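Long-range contacts in putative aliphatic sulfonates-binding protein (Escherichia coli, PDB 2X26), which probably serves as the periplasmic binding protein that captures aliphatic sulfonates and delivers them to an ABC-type transporter: residues A[37-46]-A[54-64]; A[118-126]-A[176-184]. All coordinates share one frame; numbering follows the deposited sequence.

Contact 1. Residues A[37-46]-A[54-64]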
ATOM      1  N   VAL A  37       2.665  15.029   0.539  1.00  4.25           N
ATOM      2  CA  VAL A  37       1.597  15.246  -0.397  1.00  4.04           C
ATOM      3  C   VAL A  37       0.625  14.095  -0.267  1.00  4.83           C
ATOM      4  O   VAL A  37       0.959  12.933  -0.590  1.00  4.38           O
ATOM      5  CB  VAL A  37       2.125  15.291  -1.873  1.00  5.06           C
ATOM      6  CG1 VAL A  37       0.991  15.645  -2.785  1.00  5.74           C
ATOM      7  CG2 VAL A  37       3.237  16.311  -1.958  1.00  4.77           C
ATOM      8  N   GLU A  38      -0.590  14.426   0.155  1.00  5.59           N
ATOM      9  CA  GLU A  38      -1.618  13.401   0.308  1.00  6.22           C
ATOM     10  C   GLU A  38      -2.316  13.146  -1.023  1.00  6.53           C
ATOM     11  O   GLU A  38      -2.738  14.094  -1.699  1.00  7.51           O
ATOM     12  CB  GLU A  38      -2.658  13.851   1.341  1.00  6.90           C
ATOM     13  CG  GLU A  38      -3.630  12.740   1.688  1.00 12.05           C
ATOM     14  CD  GLU A  38      -4.771  13.263   2.511  1.00 24.09           C
ATOM     15  OE1 GLU A  38      -5.724  13.781   1.919  1.00 27.83           O
ATOM     16  OE2 GLU A  38      -4.700  13.146   3.749  1.00 29.10           O
ATOM     17  N   PHE A  39      -2.406  11.880  -1.397  1.00  4.45           N
ATOM     18  CA  PHE A  39      -3.140  11.480  -2.594  1.00  5.27           C
ATOM     19  C   PHE A  39      -4.412  10.687  -2.268  1.00  6.54           C
ATOM     20  O   PHE A  39      -4.442   9.959  -1.260  1.00  8.05           O
ATOM     21  CB  PHE A  39      -2.221  10.606  -3.464  1.00  5.14           C
ATOM     22  CG  PHE A  39      -1.148  11.415  -4.131  1.00  2.93           C
ATOM     23  CD1 PHE A  39      -1.372  11.993  -5.364  1.00  6.86           C
ATOM     24  CD2 PHE A  39       0.073  11.622  -3.486  1.00  3.84           C
ATOM     25  CE1 PHE A  39      -0.365  12.821  -5.981  1.00  6.08           C
ATOM     26  CE2 PHE A  39       1.083  12.395  -4.064  1.00  4.17           C
ATOM     27  CZ  PHE A  39       0.853  13.015  -5.304  1.00  2.78           C
ATOM     28  N   PRO A  40      -5.396  10.725  -3.168  1.00  7.03           N
ATOM     29  CA  PRO A  40      -6.653  10.009  -2.869  1.00  8.28           C
ATOM     30  C   PRO A  40      -6.565   8.496  -3.104  1.00  6.75           C
ATOM     31  O   PRO A  40      -7.383   7.770  -2.551  1.00  6.32           O
ATOM     32  CB  PRO A  40      -7.647  10.574  -3.863  1.00  7.17           C
ATOM     33  CG  PRO A  40      -6.784  11.127  -5.007  1.00 10.76           C
ATOM     34  CD  PRO A  40      -5.500  11.608  -4.375  1.00  6.58           C
ATOM     35  N   ALA A  41      -5.565   8.055  -3.873  1.00  6.00           N
ATOM     36  CA  ALA A  41      -5.350   6.624  -4.162  1.00  7.42           C
ATOM     37  C   ALA A  41      -3.961   6.402  -4.790  1.00  7.68           C
ATOM     38  O   ALA A  41      -3.316   7.366  -5.255  1.00  7.79           O
ATOM     39  CB  ALA A  41      -6.466   6.128  -5.166  1.00  8.63           C
ATOM     40  N   GLY A  42      -3.524   5.130  -4.844  1.00  8.03           N
ATOM     41  CA  GLY A  42      -2.184   4.794  -5.372  1.00  7.52           C
ATOM     42  C   GLY A  42      -1.930   5.263  -6.826  1.00  8.45           C
ATOM     43  O   GLY A  42      -0.808   5.761  -7.150  1.00  8.04           O
ATOM     44  N   PRO A  43      -2.905   5.044  -7.739  1.00  9.58           N
ATOM     45  CA  PRO A  43      -2.668   5.394  -9.129  1.00  9.25           C
ATOM     46  C   PRO A  43      -2.295   6.865  -9.343  1.00 10.62           C
ATOM     47  O   PRO A  43      -1.329   7.154 -10.040  1.00  8.89           O
ATOM     48  CB  PRO A  43      -4.004   5.003  -9.831  1.00 11.45           C
ATOM     49  CG  PRO A  43      -4.399   3.732  -9.072  1.00 11.99           C
ATOM     50  CD  PRO A  43      -4.081   4.144  -7.609  1.00 10.62           C
ATOM     51  N   GLN A  44      -3.051   7.776  -8.745  1.00 10.98           N
ATOM     52  CA  GLN A  44      -2.728   9.197  -8.813  1.00 10.55           C
ATOM     53  C   GLN A  44      -1.345   9.480  -8.233  1.00  8.25           C
ATOM     54  O   GLN A  44      -0.576  10.299  -8.796  1.00  8.59           O
ATOM     55  CB  GLN A  44      -3.758  10.033  -8.047  1.00 11.52           C
ATOM     56  CG  GLN A  44      -5.148  10.025  -8.693  1.00 16.97           C
ATOM     57  CD  GLN A  44      -6.074   8.927  -8.167  1.00 19.23           C
ATOM     58  OE1 GLN A  44      -5.667   7.785  -7.976  1.00 20.26           O
ATOM     59  NE2 GLN A  44      -7.363   9.281  -7.965  1.00 20.71           N
ATOM     60  N   MET A  45      -0.983   8.806  -7.139  1.00  7.47           N
ATOM     61  CA  MET A  45       0.349   9.004  -6.545  0.50  6.34           C
ATOM     62  C   MET A  45       1.420   8.556  -7.532  1.00  5.72           C
ATOM     63  O   MET A  45       2.474   9.199  -7.676  1.00  4.23           O
ATOM     64  CB  MET A  45       0.497   8.241  -5.202  0.50  6.26           C
ATOM     65  CG  MET A  45       1.885   8.390  -4.500  0.50  8.10           C
ATOM     66  SD  MET A  45       3.128   7.213  -5.090  0.50  8.73           S
ATOM     67  CE  MET A  45       4.664   8.082  -4.905  0.50 16.31           C
ATOM     68  N   LEU A  46       1.169   7.451  -8.222  1.00  5.51           N
ATOM     69  CA  LEU A  46       2.237   6.905  -9.068  1.00  6.61           C
ATOM     70  C   LEU A  46       2.435   7.758 -10.326  1.00  7.46           C
ATOM     71  O   LEU A  46       3.525   7.825 -10.853  1.00  6.71           O
ATOM     72  CB  LEU A  46       1.969   5.457  -9.459  1.00  7.25           C
ATOM     73  CG  LEU A  46       2.092   4.468  -8.273  1.00  7.57           C
ATOM     74  CD1 LEU A  46       1.838   3.026  -8.748  1.00 12.56           C
ATOM     75  CD2 LEU A  46       3.390   4.544  -7.431  1.00 13.85           C
ATOM     76  N   ILE A  54       7.056  13.932  -6.986  1.00  6.72           N
ATOM     77  CA  ILE A  54       7.356  13.406  -5.629  1.00  6.30           C
ATOM     78  C   ILE A  54       8.490  12.366  -5.783  1.00  6.54           C
ATOM     79  O   ILE A  54       8.801  11.914  -6.910  1.00  6.68           O
ATOM     80  CB  ILE A  54       6.151  12.737  -4.948  1.00  8.10           C
ATOM     81  CG1 ILE A  54       5.592  11.674  -5.878  1.00  7.13           C
ATOM     82  CG2 ILE A  54       5.049  13.768  -4.527  1.00  8.44           C
ATOM     83  CD1 ILE A  54       4.615  10.757  -5.111  1.00 12.44           C
ATOM     84  N   ASP A  55       9.140  12.011  -4.686  1.00  4.70           N
ATOM     85  CA  ASP A  55      10.291  11.136  -4.756  1.00  6.33           C
ATOM     86  C   ASP A  55      10.063   9.749  -4.163  1.00  6.04           C
ATOM     87  O   ASP A  55      10.765   8.834  -4.534  1.00  7.08           O
ATOM     88  CB  ASP A  55      11.459  11.774  -3.987  1.00  6.25           C
ATOM     89  CG  ASP A  55      11.755  13.141  -4.472  1.00  7.79           C
ATOM     90  OD1 ASP A  55      12.003  13.286  -5.683  1.00  9.41           O
ATOM     91  OD2 ASP A  55      11.734  14.102  -3.679  1.00  6.94           O
ATOM     92  N   LEU A  56       9.078   9.601  -3.281  1.00  6.37           N
ATOM     93  CA  LEU A  56       8.880   8.339  -2.575  1.00  4.29           C
ATOM     94  C   LEU A  56       7.400   8.232  -2.331  1.00  5.63           C
ATOM     95  O   LEU A  56       6.774   9.236  -1.929  1.00  7.11           O
ATOM     96  CB  LEU A  56       9.632   8.374  -1.223  1.00  5.16           C
ATOM     97  CG  LEU A  56       9.499   7.162  -0.303  1.00  4.67           C
ATOM     98  CD1 LEU A  56      10.171   5.960  -0.974  1.00  7.33           C
ATOM     99  CD2 LEU A  56      10.184   7.469   1.038  1.00  3.99           C
ATOM    100  N   GLY A  57       6.838   7.028  -2.512  1.00  5.14           N
ATOM    101  CA  GLY A  57       5.405   6.849  -2.301  1.00  5.65           C
ATOM    102  C   GLY A  57       5.033   5.494  -1.725  1.00  5.61           C
ATOM    103  O   GLY A  57       5.802   4.541  -1.831  1.00  4.75           O
ATOM    104  N   SER A  58       3.880   5.460  -1.046  1.00  4.93           N
ATOM    105  CA  SER A  58       3.337   4.247  -0.463  1.00  4.55           C
ATOM    106  C   SER A  58       2.054   3.840  -1.225  1.00  5.52           C
ATOM    107  O   SER A  58       1.155   4.669  -1.440  1.00  5.36           O
ATOM    108  CB  SER A  58       2.962   4.610   0.974  1.00  5.74           C
ATOM    109  OG  SER A  58       1.922   3.775   1.426  1.00  9.19           O
ATOM    110  N   THR A  59       1.959   2.585  -1.640  1.00  5.60           N
ATOM    111  CA  THR A  59       0.744   2.072  -2.307  0.50  5.58           C
ATOM    112  C   THR A  59       0.649   0.578  -2.026  1.00  7.37           C
ATOM    113  O   THR A  59       1.585  -0.028  -1.514  1.00  7.57           O
ATOM    114  CB  THR A  59       0.643   2.256  -3.887  0.50  6.63           C
ATOM    115  OG1 THR A  59       1.352   1.203  -4.526  0.50  5.98           O
ATOM    116  CG2 THR A  59       1.139   3.608  -4.431  0.50  4.31           C
ATOM    117  N   GLY A  60      -0.503   0.009  -2.344  1.00  6.29           N
ATOM    118  CA  GLY A  60      -0.716  -1.428  -2.247  1.00  8.27           C
ATOM    119  C   GLY A  60      -0.004  -2.159  -3.359  1.00  9.15           C
ATOM    120  O   GLY A  60       0.734  -1.554  -4.136  1.00  9.10           O
ATOM    121  N   ASP A  61      -0.260  -3.459  -3.466  1.00  8.35           N
ATOM    122  CA  ASP A  61       0.429  -4.264  -4.475  1.00  9.03           C
ATOM    123  C   ASP A  61      -0.105  -4.062  -5.916  1.00  9.52           C
ATOM    124  O   ASP A  61       0.623  -4.311  -6.914  1.00  9.20           O
ATOM    125  CB  ASP A  61       0.443  -5.744  -4.070  1.00  9.93           C
ATOM    126  CG  ASP A  61      -0.936  -6.323  -3.773  1.00 14.47           C
ATOM    127  OD1 ASP A  61      -1.772  -5.629  -3.151  1.00 19.90           O
ATOM    128  OD2 ASP A  61      -1.165  -7.527  -4.141  1.00 15.24           O
ATOM    129  N   ILE A  62      -1.318  -3.537  -6.046  1.00  8.11           N
ATOM    130  CA  ILE A  62      -1.914  -3.451  -7.369  1.00  8.60           C
ATOM    131  C   ILE A  62      -1.501  -2.233  -8.215  1.00  7.94           C
ATOM    132  O   ILE A  62      -1.061  -2.430  -9.368  1.00  8.09           O
ATOM    133  CB  ILE A  62      -3.476  -3.562  -7.332  1.00  9.42           C
ATOM    134  CG1 ILE A  62      -3.940  -4.871  -6.667  1.00 10.08           C
ATOM    135  CG2 ILE A  62      -4.030  -3.382  -8.767  1.00  9.11           C
ATOM    136  CD1 ILE A  62      -3.179  -6.117  -7.115  1.00 10.99           C
ATOM    137  N   PRO A  63      -1.599  -0.997  -7.664  1.00  7.24           N
ATOM    138  CA  PRO A  63      -1.270   0.157  -8.517  1.00  7.00           C
ATOM    139  C   PRO A  63       0.070   0.079  -9.248  1.00  7.25           C
ATOM    140  O   PRO A  63       0.130   0.489 -10.402  1.00  8.45           O
ATOM    141  CB  PRO A  63      -1.390   1.366  -7.562  1.00  6.01           C
ATOM    142  CG  PRO A  63      -2.486   0.912  -6.535  1.00  7.73           C
ATOM    143  CD  PRO A  63      -2.163  -0.579  -6.351  1.00  7.03           C
ATOM    144  N   PRO A  64       1.156  -0.423  -8.616  1.00  6.36           N
ATOM    145  CA  PRO A  64       2.422  -0.444  -9.326  1.00  7.14           C
ATOM    146  C   PRO A  64       2.414  -1.315 -10.558  1.00  8.05           C
ATOM    147  O   PRO A  64       3.196  -1.058 -11.487  1.00  9.34           O
ATOM    148  CB  PRO A  64       3.388  -1.109  -8.355  1.00  8.15           C
ATOM    149  CG  PRO A  64       2.781  -0.873  -6.999  1.00  8.61           C
ATOM    150  CD  PRO A  64       1.301  -0.812  -7.205  1.00  5.55           C
TER
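L46 packs against P63 and T59, and I54 against V37 and F39, in a beta-alpha-beta crossover in which strand 33-38 leads through helix 42-51 to the parallel strand 56-59. The short axes of 42-46 and 56-59 support this reading: they pass 8.4 Å apart and run nearly antiparallel, at 163°. L46 has CG anti to its carbonyl carbon (chi1 -70°), which carries CD1 to 3.8 Å from P63 CB, where the crossover helix meets the start of helix 62-69. Its other methyl meets T59 tip to tip, L46 CD2 lying 3.9 Å from T59 CG2, which also packs on G42 CA. A side chain at G42 would collide with P63. One turn before L46, the P43 and P63 rings meet obliquely, with P43 CD 3.8 Å from P63 CG. M45 crosses I54 obliquely, M45 CG 3.7 Å from I54 CD1; its methyl, modelled too close to the strand, is doubtful. I54 spreads two branches: CG2 meets V37 CG2 at 4.0 Å, while CD1 approaches the F39 ring obliquely, 4.0 Å from F39 CE2. M45 CA lies over one face of that ring, 3.6 Å above its plane and offset toward the rim.

Contact 2. Residues A[118-126]-A[176-184]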
ATOM      1  N   ASN A 118      -8.709  -8.305  -7.088  1.00  3.79           N
ATOM      2  CA  ASN A 118      -7.693  -9.352  -7.004  1.00  4.96           C
ATOM      3  C   ASN A 118      -8.168 -10.423  -6.013  1.00  4.74           C
ATOM      4  O   ASN A 118      -8.100 -11.628  -6.303  1.00  3.60           O
ATOM      5  CB  ASN A 118      -6.338  -8.736  -6.580  1.00  4.10           C
ATOM      6  CG  ASN A 118      -5.248  -9.738  -6.443  1.00  3.39           C
ATOM      7  OD1 ASN A 118      -4.904 -10.447  -7.404  1.00  6.67           O
ATOM      8  ND2 ASN A 118      -4.629  -9.789  -5.257  1.00  4.02           N
ATOM      9  N   LEU A 119      -8.669  -9.985  -4.854  1.00  5.61           N
ATOM     10  CA  LEU A 119      -9.099 -10.936  -3.802  1.00  6.58           C
ATOM     11  C   LEU A 119     -10.203 -11.793  -4.370  1.00  6.62           C
ATOM     12  O   LEU A 119     -10.190 -13.012  -4.210  1.00  5.72           O
ATOM     13  CB  LEU A 119      -9.659 -10.211  -2.555  1.00  8.97           C
ATOM     14  CG  LEU A 119     -10.268 -11.145  -1.480  1.00 11.66           C
ATOM     15  CD1 LEU A 119      -9.231 -11.399  -0.525  1.00 16.36           C
ATOM     16  CD2 LEU A 119     -11.355 -10.467  -0.753  1.00 18.97           C
ATOM     17  N   LEU A 120     -11.130 -11.160  -5.081  1.00  5.67           N
ATOM     18  CA  LEU A 120     -12.300 -11.874  -5.587  1.00  6.31           C
ATOM     19  C   LEU A 120     -11.943 -12.874  -6.664  1.00  7.07           C
ATOM     20  O   LEU A 120     -12.445 -14.016  -6.614  1.00  6.20           O
ATOM     21  CB  LEU A 120     -13.400 -10.922  -6.078  1.00  5.29           C
ATOM     22  CG  LEU A 120     -14.690 -11.607  -6.503  1.00  7.57           C
ATOM     23  CD1 LEU A 120     -15.401 -12.392  -5.346  1.00 10.04           C
ATOM     24  CD2 LEU A 120     -15.638 -10.562  -7.139  1.00  4.20           C
ATOM     25  N   LEU A 121     -11.096 -12.494  -7.634  1.00  7.41           N
ATOM     26  CA  LEU A 121     -10.609 -13.475  -8.643  1.00  6.40           C
ATOM     27  C   LEU A 121      -9.987 -14.694  -7.962  1.00  6.49           C
ATOM     28  O   LEU A 121     -10.277 -15.824  -8.352  1.00  6.61           O
ATOM     29  CB  LEU A 121      -9.545 -12.870  -9.570  1.00  7.14           C
ATOM     30  CG  LEU A 121     -10.044 -11.945 -10.692  1.00  7.51           C
ATOM     31  CD1 LEU A 121      -8.840 -11.311 -11.356  1.00 11.30           C
ATOM     32  CD2 LEU A 121     -10.781 -12.790 -11.708  1.00  6.48           C
ATOM     33  N   ARG A 122      -9.134 -14.455  -6.952  1.00  6.60           N
ATOM     34  CA  ARG A 122      -8.453 -15.555  -6.250  1.00  6.90           C
ATOM     35  C   ARG A 122      -9.356 -16.408  -5.380  1.00  5.69           C
ATOM     36  O   ARG A 122      -9.236 -17.639  -5.390  1.00  6.07           O
ATOM     37  CB  ARG A 122      -7.313 -15.022  -5.412  1.00  7.91           C
ATOM     38  CG  ARG A 122      -6.165 -14.504  -6.268  1.00 10.26           C
ATOM     39  CD  ARG A 122      -5.269 -13.705  -5.393  1.00 13.99           C
ATOM     40  NE  ARG A 122      -4.356 -12.935  -6.215  1.00 18.49           N
ATOM     41  CZ  ARG A 122      -3.134 -13.334  -6.543  1.00 20.19           C
ATOM     42  NH1 ARG A 122      -2.654 -14.511  -6.103  1.00 16.91           N
ATOM     43  NH2 ARG A 122      -2.397 -12.535  -7.302  1.00 22.42           N
ATOM     44  N   ALA A 123     -10.269 -15.761  -4.657  1.00  5.03           N
ATOM     45  CA  ALA A 123     -11.249 -16.481  -3.841  1.00  4.56           C
ATOM     46  C   ALA A 123     -12.152 -17.358  -4.713  1.00  4.78           C
ATOM     47  O   ALA A 123     -12.437 -18.521  -4.363  1.00  2.98           O
ATOM     48  CB  ALA A 123     -12.106 -15.485  -3.030  1.00  5.36           C
ATOM     49  N   LEU A 124     -12.656 -16.780  -5.811  1.00  4.26           N
ATOM     50  CA  LEU A 124     -13.531 -17.538  -6.700  1.00  5.59           C
ATOM     51  C   LEU A 124     -12.785 -18.719  -7.289  1.00  5.20           C
ATOM     52  O   LEU A 124     -13.331 -19.839  -7.385  1.00  6.75           O
ATOM     53  CB  LEU A 124     -14.092 -16.647  -7.815  1.00  4.51           C
ATOM     54  CG  LEU A 124     -15.085 -15.559  -7.393  1.00  5.51           C
ATOM     55  CD1 LEU A 124     -15.478 -14.759  -8.638  1.00  7.06           C
ATOM     56  CD2 LEU A 124     -16.330 -16.214  -6.793  1.00  8.66           C
ATOM     57  N   ARG A 125     -11.526 -18.491  -7.661  1.00  6.14           N
ATOM     58  CA  ARG A 125     -10.711 -19.554  -8.266  1.00  6.71           C
ATOM     59  C   ARG A 125     -10.543 -20.748  -7.321  1.00  6.94           C
ATOM     60  O   ARG A 125     -10.605 -21.906  -7.776  1.00  5.99           O
ATOM     61  CB  ARG A 125      -9.328 -19.056  -8.719  1.00  7.86           C
ATOM     62  CG  ARG A 125      -8.480 -20.128  -9.450  1.00 12.16           C
ATOM     63  CD  ARG A 125      -7.307 -19.522 -10.255  1.00 19.63           C
ATOM     64  NE  ARG A 125      -6.435 -18.723  -9.392  1.00 26.47           N
ATOM     65  CZ  ARG A 125      -5.404 -17.978  -9.791  1.00 28.10           C
ATOM     66  NH1 ARG A 125      -5.059 -17.914 -11.075  1.00 30.72           N
ATOM     67  NH2 ARG A 125      -4.708 -17.305  -8.880  1.00 28.14           N
ATOM     68  N   GLN A 126     -10.355 -20.472  -6.037  1.00  6.97           N
ATOM     69  CA  GLN A 126     -10.282 -21.553  -5.040  1.00  7.24           C
ATOM     70  C   GLN A 126     -11.528 -22.413  -5.051  1.00  7.37           C
ATOM     71  O   GLN A 126     -11.428 -23.633  -4.886  1.00  6.04           O
ATOM     72  CB  GLN A 126     -10.156 -21.017  -3.608  1.00  8.19           C
ATOM     73  CG  GLN A 126      -8.851 -20.492  -3.243  1.00  9.45           C
ATOM     74  CD  GLN A 126      -8.716 -20.279  -1.746  1.00 10.93           C
ATOM     75  OE1 GLN A 126      -9.672 -19.836  -1.064  1.00 12.98           O
ATOM     76  NE2 GLN A 126      -7.510 -20.508  -1.237  1.00  8.38           N
ATOM     77  N   LYS A 176     -15.291 -14.304   3.669  1.00  4.60           N
ATOM     78  CA  LYS A 176     -13.949 -14.736   3.270  1.00  4.19           C
ATOM     79  C   LYS A 176     -13.003 -13.578   3.504  1.00  5.20           C
ATOM     80  O   LYS A 176     -13.343 -12.472   3.172  1.00  3.76           O
ATOM     81  CB  LYS A 176     -13.991 -15.118   1.780  1.00  5.82           C
ATOM     82  CG  LYS A 176     -12.676 -15.564   1.170  1.00  7.27           C
ATOM     83  CD  LYS A 176     -12.191 -16.804   1.794  1.00 11.54           C
ATOM     84  CE  LYS A 176     -10.987 -17.281   0.975  1.00 16.35           C
ATOM     85  NZ  LYS A 176     -10.441 -18.513   1.534  1.00 17.10           N
ATOM     86  N   ASP A 177     -11.839 -13.832   4.104  1.00  4.07           N
ATOM     87  CA  ASP A 177     -10.793 -12.783   4.126  1.00  5.75           C
ATOM     88  C   ASP A 177      -9.576 -13.289   3.362  1.00  7.44           C
ATOM     89  O   ASP A 177      -9.629 -14.351   2.716  1.00  7.26           O
ATOM     90  CB  ASP A 177     -10.479 -12.295   5.550  1.00  5.27           C
ATOM     91  CG  ASP A 177      -9.771 -13.345   6.400  1.00 10.18           C
ATOM     92  OD1 ASP A 177      -9.221 -14.349   5.861  1.00 12.07           O
ATOM     93  OD2 ASP A 177      -9.726 -13.176   7.641  1.00 13.51           O
ATOM     94  N   GLY A 178      -8.475 -12.554   3.426  1.00  7.52           N
ATOM     95  CA  GLY A 178      -7.345 -12.892   2.550  1.00 10.05           C
ATOM     96  C   GLY A 178      -6.422 -13.957   3.089  1.00 11.07           C
ATOM     97  O   GLY A 178      -5.330 -14.198   2.506  1.00 10.05           O
ATOM     98  N   THR A 179      -6.836 -14.599   4.181  1.00 12.86           N
ATOM     99  CA  THR A 179      -5.936 -15.403   5.007  1.00 16.31           C
ATOM    100  C   THR A 179      -5.245 -16.536   4.281  1.00 18.67           C
ATOM    101  O   THR A 179      -4.022 -16.738   4.416  1.00 18.58           O
ATOM    102  CB  THR A 179      -6.662 -15.993   6.247  1.00 15.96           C
ATOM    103  OG1 THR A 179      -6.881 -14.950   7.199  1.00 17.96           O
ATOM    104  CG2 THR A 179      -5.834 -17.081   6.921  1.00 19.53           C
ATOM    105  N   ASP A 180      -6.000 -17.307   3.530  1.00 20.26           N
ATOM    106  CA  ASP A 180      -5.405 -18.462   2.896  0.50 21.64           C
ATOM    107  C   ASP A 180      -5.149 -18.133   1.403  1.00 22.23           C
ATOM    108  O   ASP A 180      -4.937 -19.031   0.580  1.00 23.36           O
ATOM    109  CB  ASP A 180      -6.275 -19.704   3.167  0.50 21.55           C
ATOM    110  CG  ASP A 180      -6.361 -20.056   4.675  0.50 22.16           C
ATOM    111  OD1 ASP A 180      -5.328 -19.965   5.386  0.50 23.40           O
ATOM    112  OD2 ASP A 180      -7.449 -20.444   5.156  0.50 21.38           O
ATOM    113  N   LEU A 181      -5.158 -16.821   1.087  1.00 22.01           N
ATOM    114  CA  LEU A 181      -4.993 -16.329  -0.283  1.00 20.00           C
ATOM    115  C   LEU A 181      -3.585 -15.870  -0.634  1.00 20.13           C
ATOM    116  O   LEU A 181      -3.400 -15.261  -1.698  1.00 20.31           O
ATOM    117  CB  LEU A 181      -6.047 -15.257  -0.643  1.00 19.64           C
ATOM    118  CG  LEU A 181      -7.492 -15.757  -0.540  1.00 17.79           C
ATOM    119  CD1 LEU A 181      -8.482 -14.640  -0.778  1.00 17.71           C
ATOM    120  CD2 LEU A 181      -7.762 -16.910  -1.505  1.00 18.70           C
ATOM    121  N   ASN A 182      -2.622 -16.199   0.244  1.00 19.10           N
ATOM    122  CA  ASN A 182      -1.186 -15.864   0.083  0.50 19.02           C
ATOM    123  C   ASN A 182      -0.986 -14.499  -0.555  1.00 18.27           C
ATOM    124  O   ASN A 182      -0.516 -14.350  -1.688  1.00 17.83           O
ATOM    125  CB  ASN A 182      -0.392 -16.953  -0.656  0.50 19.73           C
ATOM    126  CG  ASN A 182      -0.280 -18.232   0.139  0.50 21.11           C
ATOM    127  OD1 ASN A 182      -1.086 -18.497   1.038  0.50 23.42           O
ATOM    128  ND2 ASN A 182       0.721 -19.046  -0.192  0.50 24.89           N
ATOM    129  N   GLN A 183      -1.357 -13.485   0.208  1.00 16.60           N
ATOM    130  CA  GLN A 183      -1.182 -12.130  -0.222  1.00 14.02           C
ATOM    131  C   GLN A 183       0.276 -11.619  -0.198  1.00 13.01           C
ATOM    132  O   GLN A 183       1.156 -12.170   0.451  1.00 11.72           O
ATOM    133  CB  GLN A 183      -2.118 -11.278   0.601  1.00 15.80           C
ATOM    134  CG  GLN A 183      -3.577 -11.622   0.357  1.00 16.53           C
ATOM    135  CD  GLN A 183      -4.482 -10.605   0.966  1.00 24.62           C
ATOM    136  OE1 GLN A 183      -4.330 -10.280   2.137  1.00 28.29           O
ATOM    137  NE2 GLN A 183      -5.415 -10.070   0.186  1.00 26.68           N
ATOM    138  N   THR A 184       0.529 -10.527  -0.913  1.00  9.39           N
ATOM    139  CA  THR A 184       1.909 -10.060  -1.160  1.00  8.12           C
ATOM    140  C   THR A 184       2.461  -9.029  -0.159  1.00  7.62           C
ATOM    141  O   THR A 184       3.613  -9.117   0.294  1.00  9.86           O
ATOM    142  CB  THR A 184       1.906  -9.413  -2.548  1.00  6.86           C
ATOM    143  OG1 THR A 184       1.543 -10.424  -3.480  1.00  7.63           O
ATOM    144  CG2 THR A 184       3.312  -8.830  -2.930  1.00  7.14           C
TER
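L181, L119 and Q126 bury the most surface here, where the last turns of helix 115-126 meet the chain leaving edge strand 172-177 of an alpha/beta lobe. That chain folds into a type I beta turn from G178 to L181, and an Asx turn, D177 OD1 accepting from T179 N, overlaps its start. L181 closes the turn and points at the helix, its two methyls going to different partners. CD1 presses on L119 CD1 at 3.3 Å, tighter than usual carbon contact, and the two leucines cross at about a right angle; chi2 of L119, 95°, is away from the usual staggered values, consistent with a tight fit. CD2 rests against the Q126 amide, almost equidistant from Q126 CD (3.5 Å), OE1 (3.5 Å) and NE2 (3.6 Å). L119 CD1 also reaches G178 CA at 3.9 Å, and A123 CB touches both K176 CG and L181 CD1.

K176 comes from the strand side, bent at chi2 (64°), and its NZ bonds Q126 OE1. With an alanine here, Q126 OE1 would probably be left without this donor and its amide freer to turn away from L181 CD2. Beside this patch R122 grips N118 OD1 side-on with NE and NH2, in its guanidinium plane. The lysine bond itself is 3.0 Å from K176 NZ to Q126 OE1, with NZ in the carbonyl plane, on a lone pair, at a C=O...N angle of 145°.

In the fold
Contact 1 precedes contact 2 along the chain, and their centres lie 23 Å apart. Each belongs to a different five-stranded mixed sheet: contact 1 to that holding strands 33-38 and 56-59, contact 2 to that ending in strand 172-177. This matches the two-lobed fold of periplasmic binding proteins, in which the chain crosses between lobes; residues 178-185 make one such crossing, to strand 186-191 of the first sheet. The contacts nevertheless touch, D61 OD2 lying 3.9 Å from T184 CB and I62 CD1 4.1 Å from N118 CB. Helix 255-270 borders both, through Q261 to D61 and through T264 to N118, consistent with a junction between the lobes.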